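Long-range contacts in putative sporulation-specific glycosylase YdhD (Bacillus subtilis subsp. subtilis str. 168, PDB 3CZ8), which is probably a glycoside hydrolase of family 18 that cleaves glycosidic bonds in polysaccharide during sporulation, represented here by its catalytic domain: residues Ile43-Ile49 with Asn98-Ile103; Phe81-His87 with Asp118-Ser123; Arg127-Thr131 with Arg164-Tyr168. The protein carries 1 engineered substitution. The contacts are given in a common frame with arbitrary orientation. Where two conformers were deposited one is given. Residues are numbered along the deposited sequence.

Contact 1 of 3, residues Ile43-Ile49 with Asn98-Ile103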
# COMPACT_ATOMS: atom_id res chain seq x y z
N ILE A 43 -5.42 -18.82 -12.95
CA ILE A 43 -5.81 -19.88 -13.88
C ILE A 43 -5.48 -21.28 -13.37
O ILE A 43 -4.57 -21.47 -12.56
CB ILE A 43 -5.20 -19.64 -15.30
CG1 ILE A 43 -3.68 -19.82 -15.29
CG2 ILE A 43 -5.57 -18.25 -15.80
CD1 ILE A 43 -3.05 -19.89 -16.68
N ALA A 44 -6.24 -22.26 -13.86
CA ALA A 44 -5.99 -23.67 -13.60
C ALA A 44 -5.31 -24.27 -14.84
O ALA A 44 -5.39 -23.67 -15.91
CB ALA A 44 -7.31 -24.38 -13.28
N PRO A 45 -4.60 -25.42 -14.69
CA PRO A 45 -3.94 -26.07 -15.83
C PRO A 45 -4.84 -26.43 -17.03
O PRO A 45 -4.35 -26.54 -18.15
CB PRO A 45 -3.37 -27.35 -15.22
CG PRO A 45 -3.17 -27.01 -13.79
CD PRO A 45 -4.33 -26.14 -13.43
N ASN A 46 -6.14 -26.60 -16.78
CA ASN A 46 -7.09 -26.89 -17.85
C ASN A 46 -7.67 -25.63 -18.50
O ASN A 46 -8.49 -25.71 -19.42
CB ASN A 46 -8.19 -27.84 -17.35
CG ASN A 46 -9.13 -27.20 -16.33
OD1 ASN A 46 -8.80 -26.18 -15.71
ND2 ASN A 46 -10.29 -27.80 -16.15
N GLY A 47 -7.24 -24.48 -18.01
CA GLY A 47 -7.63 -23.19 -18.57
C GLY A 47 -8.80 -22.54 -17.87
O GLY A 47 -9.25 -21.47 -18.28
N ASP A 48 -9.31 -23.18 -16.82
CA ASP A 48 -10.40 -22.59 -16.03
C ASP A 48 -9.90 -21.41 -15.20
O ASP A 48 -8.72 -21.31 -14.90
CB ASP A 48 -11.04 -23.64 -15.11
CG ASP A 48 -12.05 -24.51 -15.84
OD1 ASP A 48 -11.96 -25.75 -15.71
OD2 ASP A 48 -12.94 -23.97 -16.53
N ILE A 49 -10.82 -20.51 -14.85
CA ILE A 49 -10.51 -19.45 -13.91
C ILE A 49 -10.84 -19.98 -12.51
O ILE A 49 -12.01 -20.17 -12.17
CB ILE A 49 -11.25 -18.13 -14.25
CG1 ILE A 49 -10.74 -17.59 -15.59
CG2 ILE A 49 -11.04 -17.09 -13.15
CD1 ILE A 49 -11.62 -16.53 -16.24
N ASN A 98 -10.32 -22.89 -23.96
CA ASN A 98 -11.12 -22.82 -22.73
C ASN A 98 -10.84 -21.54 -21.95
O ASN A 98 -11.77 -20.89 -21.49
CB ASN A 98 -10.87 -24.06 -21.85
CG ASN A 98 -11.66 -24.02 -20.55
OD1 ASN A 98 -12.80 -23.55 -20.51
ND2 ASN A 98 -11.06 -24.54 -19.49
N LEU A 99 -9.56 -21.18 -21.83
CA LEU A 99 -9.15 -19.94 -21.16
C LEU A 99 -9.64 -18.69 -21.88
O LEU A 99 -10.14 -17.76 -21.24
CB LEU A 99 -7.62 -19.91 -20.94
CG LEU A 99 -7.03 -18.70 -20.20
CD1 LEU A 99 -7.70 -18.47 -18.85
CD2 LEU A 99 -5.54 -18.84 -20.01
N VAL A 100 -9.51 -18.67 -23.21
CA VAL A 100 -10.01 -17.57 -24.04
C VAL A 100 -11.52 -17.34 -23.86
O VAL A 100 -11.97 -16.20 -23.66
CB VAL A 100 -9.62 -17.77 -25.55
CG1 VAL A 100 -10.48 -16.92 -26.47
CG2 VAL A 100 -8.15 -17.44 -25.78
N ASN A 101 -12.29 -18.43 -23.87
CA ASN A 101 -13.73 -18.37 -23.65
C ASN A 101 -14.10 -17.94 -22.23
O ASN A 101 -15.01 -17.13 -22.05
CB ASN A 101 -14.41 -19.70 -24.00
CG ASN A 101 -14.42 -19.98 -25.50
OD1 ASN A 101 -14.58 -19.07 -26.31
ND2 ASN A 101 -14.24 -21.24 -25.86
N ASN A 102 -13.39 -18.48 -21.24
CA ASN A 102 -13.60 -18.12 -19.83
C ASN A 102 -13.29 -16.66 -19.52
O ASN A 102 -14.01 -16.05 -18.73
CB ASN A 102 -12.78 -19.02 -18.91
CG ASN A 102 -13.32 -20.43 -18.85
OD1 ASN A 102 -14.50 -20.68 -19.10
ND2 ASN A 102 -12.44 -21.37 -18.52
N ILE A 103 -12.23 -16.13 -20.13
CA ILE A 103 -11.86 -14.72 -19.98
C ILE A 103 -12.95 -13.82 -20.57
O ILE A 103 -13.30 -12.79 -19.97
CB ILE A 103 -10.47 -14.40 -20.61
CG1 ILE A 103 -9.33 -14.93 -19.74
CG2 ILE A 103 -10.28 -12.91 -20.81
CD1 ILE A 103 -7.99 -15.01 -20.45
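A loop can be held on a helix when its backbone carbonyls meet side-chain amides spaced one helical turn apart, and Asn-98 and Asn-102 do exactly this. Asn-98 ND2 donates to Asn-46 O at 2.8 Å, almost in line, and Asn-102 ND2 donates to Gly-47 O at 3.2 Å; a further, weak bond runs from Asn-102 ND2 to Asp-48 OD2 at 3.3 Å. The loop is also braced internally. A type I turn spans Ala-44 to Gly-47, and Asn-46 OD1 accepts from Asp-48 N at 3.2 Å, an Asx turn. Gly-47 has a positive phi of 96°, where a CB would collide with the preceding carbonyl and would also crowd Leu-99 N; without one, the two backbones approach to 4.4 Å between Gly-47 CA and Leu-99 CA. At this spacing Gly-47 O also receives a CA-H...O contact from Leu-99 CA, 3.3 Å away.

Apolar contacts add to this. Ile-43 CG2 rests 3.7 Å from Leu-99 CD1, while Ile-49 CD1 lies 3.8 Å from Asn-102 CB and 4.5 Å from Ile-103 CG1.

The contact seats the loop between strand 35-42 and helix 56-64 of the TIM barrel on helix 93-110. Ile-43 and Leu-99 both also touch Val-89 of helix 83-90, whereas Ile-103 packs on Val-115 and Ile-117 of strand 114-118 and also on Leu-137 of helix 127-143.

Contact 2 of 3, residues Phe81-His87 with Asp118-Ser123; sequences FSTEIVH and DFEQVS
Phe-81, Gln-121 and Val-86 carry most of this contact, in which the start of a helix lies against a loop that follows a barrel strand. Phe-81 is extended (phi/psi -76/127°), as is Ser-82 (-95/109°), the N-cap of a helix that runs on through Val-86 and His-87: Ser-82 OG accepts from Ile-85 N at 3.1 Å. In the partner segment Asp-118 lies at -122/71°, Phe-119 (-96/118°) and Glu-120 (-113/159°) are extended, Gln-121 turns into the left-handed region (56/41°), and Val-122 and Ser-123 are extended again. Two CA pairs set the register, Phe-81 CA to Glu-120 CA at 6.1 Å and Thr-83 CA to Gln-121 CA at 5.2 Å.

Phe-81, in an m rotamer with chi2 near -85°, lays its ring against Glu-120 (m, t). Glu-120 CB stands 3.8 Å from the ring centroid, 19° off the normal, a CH-pi contact, and Phe-81 CZ is 3.3 Å from Glu-120 OE2. Such DxE segments at the carboxyl end of a strand are the hallmark of the family 18 TIM barrel: Glu-120 is the predicted proton donor, and its OE2 hydrogen-bonds a glycerol, probably from the crystallisation liquor, to which Asp-118 OD2 makes a weak hydrogen bond.

Gln-121 (m, t) points CB toward the helix, extending its chain beside Phe-81 and Thr-83. Val-86, chi1 p, sets CG2 3.7 Å from Phe-119 CD2 and 4.3 Å from Val-122 CG2, although both partners direct their CA-to-CB bonds away. One residue on, Ser-123 OG approaches the edge of the His-87 ring, 3.6 Å from ND1.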
# COMPACT_ATOMS: atom_id res chain seq x y z
N PHE A 81 4.16 -17.17 -8.82
CA PHE A 81 3.85 -17.40 -10.23
C PHE A 81 4.30 -18.79 -10.64
O PHE A 81 5.44 -19.19 -10.41
CB PHE A 81 4.50 -16.32 -11.11
CG PHE A 81 3.86 -14.97 -10.99
CD1 PHE A 81 2.74 -14.65 -11.74
CD2 PHE A 81 4.37 -14.02 -10.10
CE1 PHE A 81 2.13 -13.40 -11.63
CE2 PHE A 81 3.77 -12.77 -9.98
CZ PHE A 81 2.65 -12.46 -10.74
N SER A 82 3.37 -19.54 -11.23
CA SER A 82 3.63 -20.92 -11.61
C SER A 82 4.06 -21.02 -13.07
O SER A 82 3.25 -20.81 -13.98
CB SER A 82 2.39 -21.78 -11.36
OG SER A 82 2.63 -23.10 -11.82
N THR A 83 5.33 -21.34 -13.25
CA THR A 83 5.97 -21.58 -14.55
C THR A 83 5.31 -22.76 -15.28
O THR A 83 5.27 -22.82 -16.52
CB THR A 83 7.48 -21.88 -14.35
OG1 THR A 83 8.04 -20.91 -13.46
CG2 THR A 83 8.25 -21.87 -15.66
N GLU A 84 4.81 -23.72 -14.50
CA GLU A 84 4.23 -24.95 -15.02
C GLU A 84 2.75 -24.85 -15.42
O GLU A 84 2.36 -25.40 -16.44
CB GLU A 84 4.43 -26.11 -14.03
CG GLU A 84 5.86 -26.66 -13.98
CD GLU A 84 6.78 -25.90 -13.04
OE1 GLU A 84 8.01 -26.16 -13.07
OE2 GLU A 84 6.30 -25.04 -12.25
N ILE A 85 1.95 -24.17 -14.60
CA ILE A 85 0.51 -24.02 -14.86
C ILE A 85 0.22 -23.32 -16.20
O ILE A 85 -0.62 -23.78 -16.98
CB ILE A 85 -0.24 -23.31 -13.68
CG1 ILE A 85 -0.41 -24.29 -12.52
CG2 ILE A 85 -1.60 -22.77 -14.12
CD1 ILE A 85 -1.37 -23.84 -11.44
N VAL A 86 0.96 -22.23 -16.47
CA VAL A 86 0.85 -21.52 -17.74
C VAL A 86 1.37 -22.37 -18.93
O VAL A 86 0.80 -22.30 -20.02
CB VAL A 86 1.50 -20.08 -17.68
CG1 VAL A 86 3.02 -20.15 -17.50
CG2 VAL A 86 1.13 -19.25 -18.90
N HIS A 87 2.39 -23.19 -18.68
CA HIS A 87 2.94 -24.11 -19.69
C HIS A 87 1.92 -25.17 -20.12
O HIS A 87 1.80 -25.48 -21.30
CB HIS A 87 4.22 -24.78 -19.16
CG HIS A 87 4.88 -25.69 -20.15
ND1 HIS A 87 5.86 -25.25 -21.02
CD2 HIS A 87 4.73 -27.01 -20.39
CE1 HIS A 87 6.27 -26.26 -21.76
NE2 HIS A 87 5.60 -27.34 -21.40
N ASP A 118 -1.35 -10.85 -16.95
CA ASP A 118 -0.15 -10.77 -16.14
C ASP A 118 0.36 -12.20 -15.95
O ASP A 118 0.26 -12.78 -14.87
CB ASP A 118 -0.45 -10.07 -14.81
CG ASP A 118 0.79 -9.91 -13.92
OD1 ASP A 118 1.92 -9.90 -14.44
OD2 ASP A 118 0.62 -9.80 -12.69
N PHE A 119 0.89 -12.77 -17.03
CA PHE A 119 1.51 -14.08 -16.96
C PHE A 119 3.00 -13.88 -16.78
O PHE A 119 3.67 -13.30 -17.64
CB PHE A 119 1.22 -14.95 -18.19
CG PHE A 119 -0.22 -15.40 -18.33
CD1 PHE A 119 -1.15 -15.19 -17.30
CD2 PHE A 119 -0.64 -16.06 -19.48
CE1 PHE A 119 -2.47 -15.60 -17.44
CE2 PHE A 119 -1.96 -16.49 -19.62
CZ PHE A 119 -2.88 -16.26 -18.60
N GLU A 120 3.51 -14.35 -15.65
CA GLU A 120 4.93 -14.24 -15.37
C GLU A 120 5.59 -15.60 -15.35
O GLU A 120 4.91 -16.63 -15.18
CB GLU A 120 5.17 -13.47 -14.08
CG GLU A 120 4.84 -12.00 -14.20
CD GLU A 120 5.07 -11.23 -12.92
OE1 GLU A 120 6.04 -11.53 -12.20
OE2 GLU A 120 4.26 -10.32 -12.64
N GLN A 121 6.91 -15.59 -15.54
CA GLN A 121 7.73 -16.80 -15.69
C GLN A 121 7.24 -17.68 -16.83
O GLN A 121 7.17 -18.91 -16.70
CB GLN A 121 7.84 -17.58 -14.36
CG GLN A 121 8.53 -16.82 -13.22
CD GLN A 121 8.28 -17.45 -11.86
OE1 GLN A 121 8.34 -18.68 -11.70
NE2 GLN A 121 7.99 -16.62 -10.86
N VAL A 122 6.86 -17.05 -17.94
CA VAL A 122 6.52 -17.78 -19.16
C VAL A 122 7.83 -18.34 -19.69
O VAL A 122 8.78 -17.59 -19.92
CB VAL A 122 5.81 -16.86 -20.22
CG1 VAL A 122 5.78 -17.53 -21.61
CG2 VAL A 122 4.39 -16.53 -19.77
N SER A 123 7.89 -19.66 -19.84
CA SER A 123 9.10 -20.32 -20.34
C SER A 123 9.42 -19.91 -21.79
O SER A 123 8.52 -19.56 -22.56
CB SER A 123 9.01 -21.85 -20.19
OG SER A 123 8.04 -22.40 -21.06

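Contact 3 of 3, residues Arg127-Thr131 with Arg164-Tyr168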
# COMPACT_ATOMS: atom_id res chain seq x y z
N ARG A 127 7.19 -19.25 -26.29
CA ARG A 127 7.16 -17.86 -26.71
C ARG A 127 6.19 -17.58 -27.86
O ARG A 127 5.43 -16.61 -27.81
CB ARG A 127 8.58 -17.33 -26.95
CG ARG A 127 9.21 -17.53 -28.32
CD ARG A 127 9.41 -16.19 -29.01
NE ARG A 127 10.12 -15.23 -28.16
CZ ARG A 127 10.79 -14.17 -28.61
NH1 ARG A 127 10.86 -13.90 -29.91
NH2 ARG A 127 11.39 -13.37 -27.75
N ASP A 128 6.18 -18.45 -28.87
CA ASP A 128 5.28 -18.33 -30.00
C ASP A 128 3.88 -18.82 -29.63
O ASP A 128 2.88 -18.35 -30.19
CB ASP A 128 5.84 -19.07 -31.22
CG ASP A 128 7.03 -18.34 -31.84
OD1 ASP A 128 7.68 -18.91 -32.74
OD2 ASP A 128 7.30 -17.19 -31.44
N LEU A 129 3.80 -19.73 -28.67
CA LEU A 129 2.52 -20.23 -28.15
C LEU A 129 1.80 -19.18 -27.32
O LEU A 129 0.57 -19.12 -27.31
CB LEU A 129 2.73 -21.50 -27.33
CG LEU A 129 3.30 -22.72 -28.06
CD1 LEU A 129 3.65 -23.81 -27.07
CD2 LEU A 129 2.35 -23.26 -29.13
N PHE A 130 2.58 -18.36 -26.61
CA PHE A 130 2.05 -17.25 -25.83
C PHE A 130 1.49 -16.17 -26.75
O PHE A 130 0.39 -15.69 -26.52
CB PHE A 130 3.12 -16.67 -24.89
CG PHE A 130 2.60 -15.66 -23.89
CD1 PHE A 130 3.39 -14.58 -23.51
CD2 PHE A 130 1.33 -15.78 -23.34
CE1 PHE A 130 2.92 -13.65 -22.59
CE2 PHE A 130 0.85 -14.84 -22.44
CZ PHE A 130 1.65 -13.78 -22.06
N THR A 131 2.24 -15.83 -27.80
CA THR A 131 1.79 -14.89 -28.82
C THR A 131 0.50 -15.36 -29.50
O THR A 131 -0.43 -14.57 -29.68
CB THR A 131 2.89 -14.64 -29.87
OG1 THR A 131 4.10 -14.27 -29.20
CG2 THR A 131 2.50 -13.53 -30.85
N ARG A 164 12.79 -14.55 -22.65
CA ARG A 164 12.69 -14.96 -24.05
C ARG A 164 11.27 -15.35 -24.43
O ARG A 164 10.90 -15.27 -25.59
CB ARG A 164 13.70 -16.08 -24.35
CG ARG A 164 14.54 -15.85 -25.60
CD ARG A 164 13.88 -16.42 -26.84
NE ARG A 164 14.21 -15.66 -28.04
CZ ARG A 164 13.92 -16.04 -29.28
NH1 ARG A 164 13.30 -17.19 -29.51
NH2 ARG A 164 14.26 -15.26 -30.30
N GLY A 165 10.46 -15.74 -23.44
CA GLY A 165 9.04 -16.03 -23.62
C GLY A 165 8.16 -14.84 -24.03
O GLY A 165 6.99 -15.02 -24.39
N TYR A 166 8.73 -13.64 -23.98
CA TYR A 166 8.01 -12.41 -24.28
C TYR A 166 8.51 -11.77 -25.57
O TYR A 166 9.45 -10.98 -25.57
CB TYR A 166 8.09 -11.43 -23.10
CG TYR A 166 7.59 -12.05 -21.82
CD1 TYR A 166 6.23 -12.18 -21.58
CD2 TYR A 166 8.49 -12.53 -20.86
CE1 TYR A 166 5.75 -12.76 -20.41
CE2 TYR A 166 8.02 -13.12 -19.68
CZ TYR A 166 6.65 -13.22 -19.47
OH TYR A 166 6.17 -13.79 -18.33
N ASP A 167 7.86 -12.13 -26.67
CA ASP A 167 8.15 -11.56 -27.97
C ASP A 167 7.48 -10.20 -28.07
O ASP A 167 6.28 -10.13 -28.28
CB ASP A 167 7.63 -12.51 -29.05
CG ASP A 167 7.97 -12.05 -30.46
OD1 ASP A 167 7.56 -12.75 -31.41
OD2 ASP A 167 8.64 -11.01 -30.63
N TYR A 168 8.25 -9.12 -27.94
CA TYR A 168 7.71 -7.75 -27.96
C TYR A 168 7.00 -7.39 -29.27
O TYR A 168 5.95 -6.74 -29.24
CB TYR A 168 8.81 -6.72 -27.68
CG TYR A 168 9.02 -6.36 -26.21
CD1 TYR A 168 8.76 -7.28 -25.19
CD2 TYR A 168 9.49 -5.10 -25.85
CE1 TYR A 168 8.96 -6.94 -23.85
CE2 TYR A 168 9.70 -4.76 -24.52
CZ TYR A 168 9.44 -5.68 -23.53
OH TYR A 168 9.65 -5.34 -22.22
O HOH W 1 6.04 -14.68 -31.17
O HOH W 2 5.47 -13.81 -26.73
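In this TIM barrel two successive beta-alpha units are joined by polar groups: the first turn of helix 127-143 meets the loop leading from strand 147-153 to helix 168-174. Arg-127 NE and NH2 both donate to Arg-164 O, at 2.7 and 2.9 Å. The guanidinium lies flat on that of Arg-164, planes 6° apart and centres 3.7 Å apart, a like-charge stack relieved by Asp-158, whose OD2 forms salt bridges with Arg-127 NH2 and Arg-164 NE. Over the opposite face of the Arg-127 group sits Asp-167; the salt bridge from its OD2 to Arg-127 NH1 is long, 3.7 Å, and out of plane, so charge alone is at work. Asp-167 OD2 also N-caps helix 168-174 through weak bonds to Gly-169 N and Gly-170 N.

Two waters serve Asp-128, Thr-131, Gly-165 and Asp-167. Water 2 accepts from Thr-131 OG1 (2.9 Å) and Asp-167 N (2.9 Å) and donates to Gly-165 O (3.0 Å). Water 1 lies 2.8 Å from both Asp-128 OD2 and Thr-131 OG1 and 2.5 Å from Asp-167 OD1, its two protons shared among three acceptors; Asp-128 OD2 and Asp-167 OD1 are 4.4 Å apart. Tyr-166 O accepts from Lys-155 NZ, and Tyr-166 OH is hydrogen-bonded to Phe-119 O, next to the predicted proton donor Glu-120. Beside these polar groups, Phe-130 CE1 touches Tyr-166 CE1 at 3.7 Å.

From the N terminus, contact 1 opens in the loop after strand 35-42 and contact 2 opens at the start of helix 83-90, before contact 1 closes on helix 93-110; contact 2 closes just after strand 114-118, so the two loops cross. They also touch, through Ile-43 and Ile-85 and through Leu-99 and Phe-119. Contact 3 follows in series, running from helix 127-143 to the loop beyond strand 147-153. It meets contact 2 where Tyr-166 OH lies 2.6 Å from Phe-119 O, a probable hydrogen bond, whereas contacts 1 and 3 do not touch. Together they tie successive beta-alpha units of the barrel, with contact 2 in the middle.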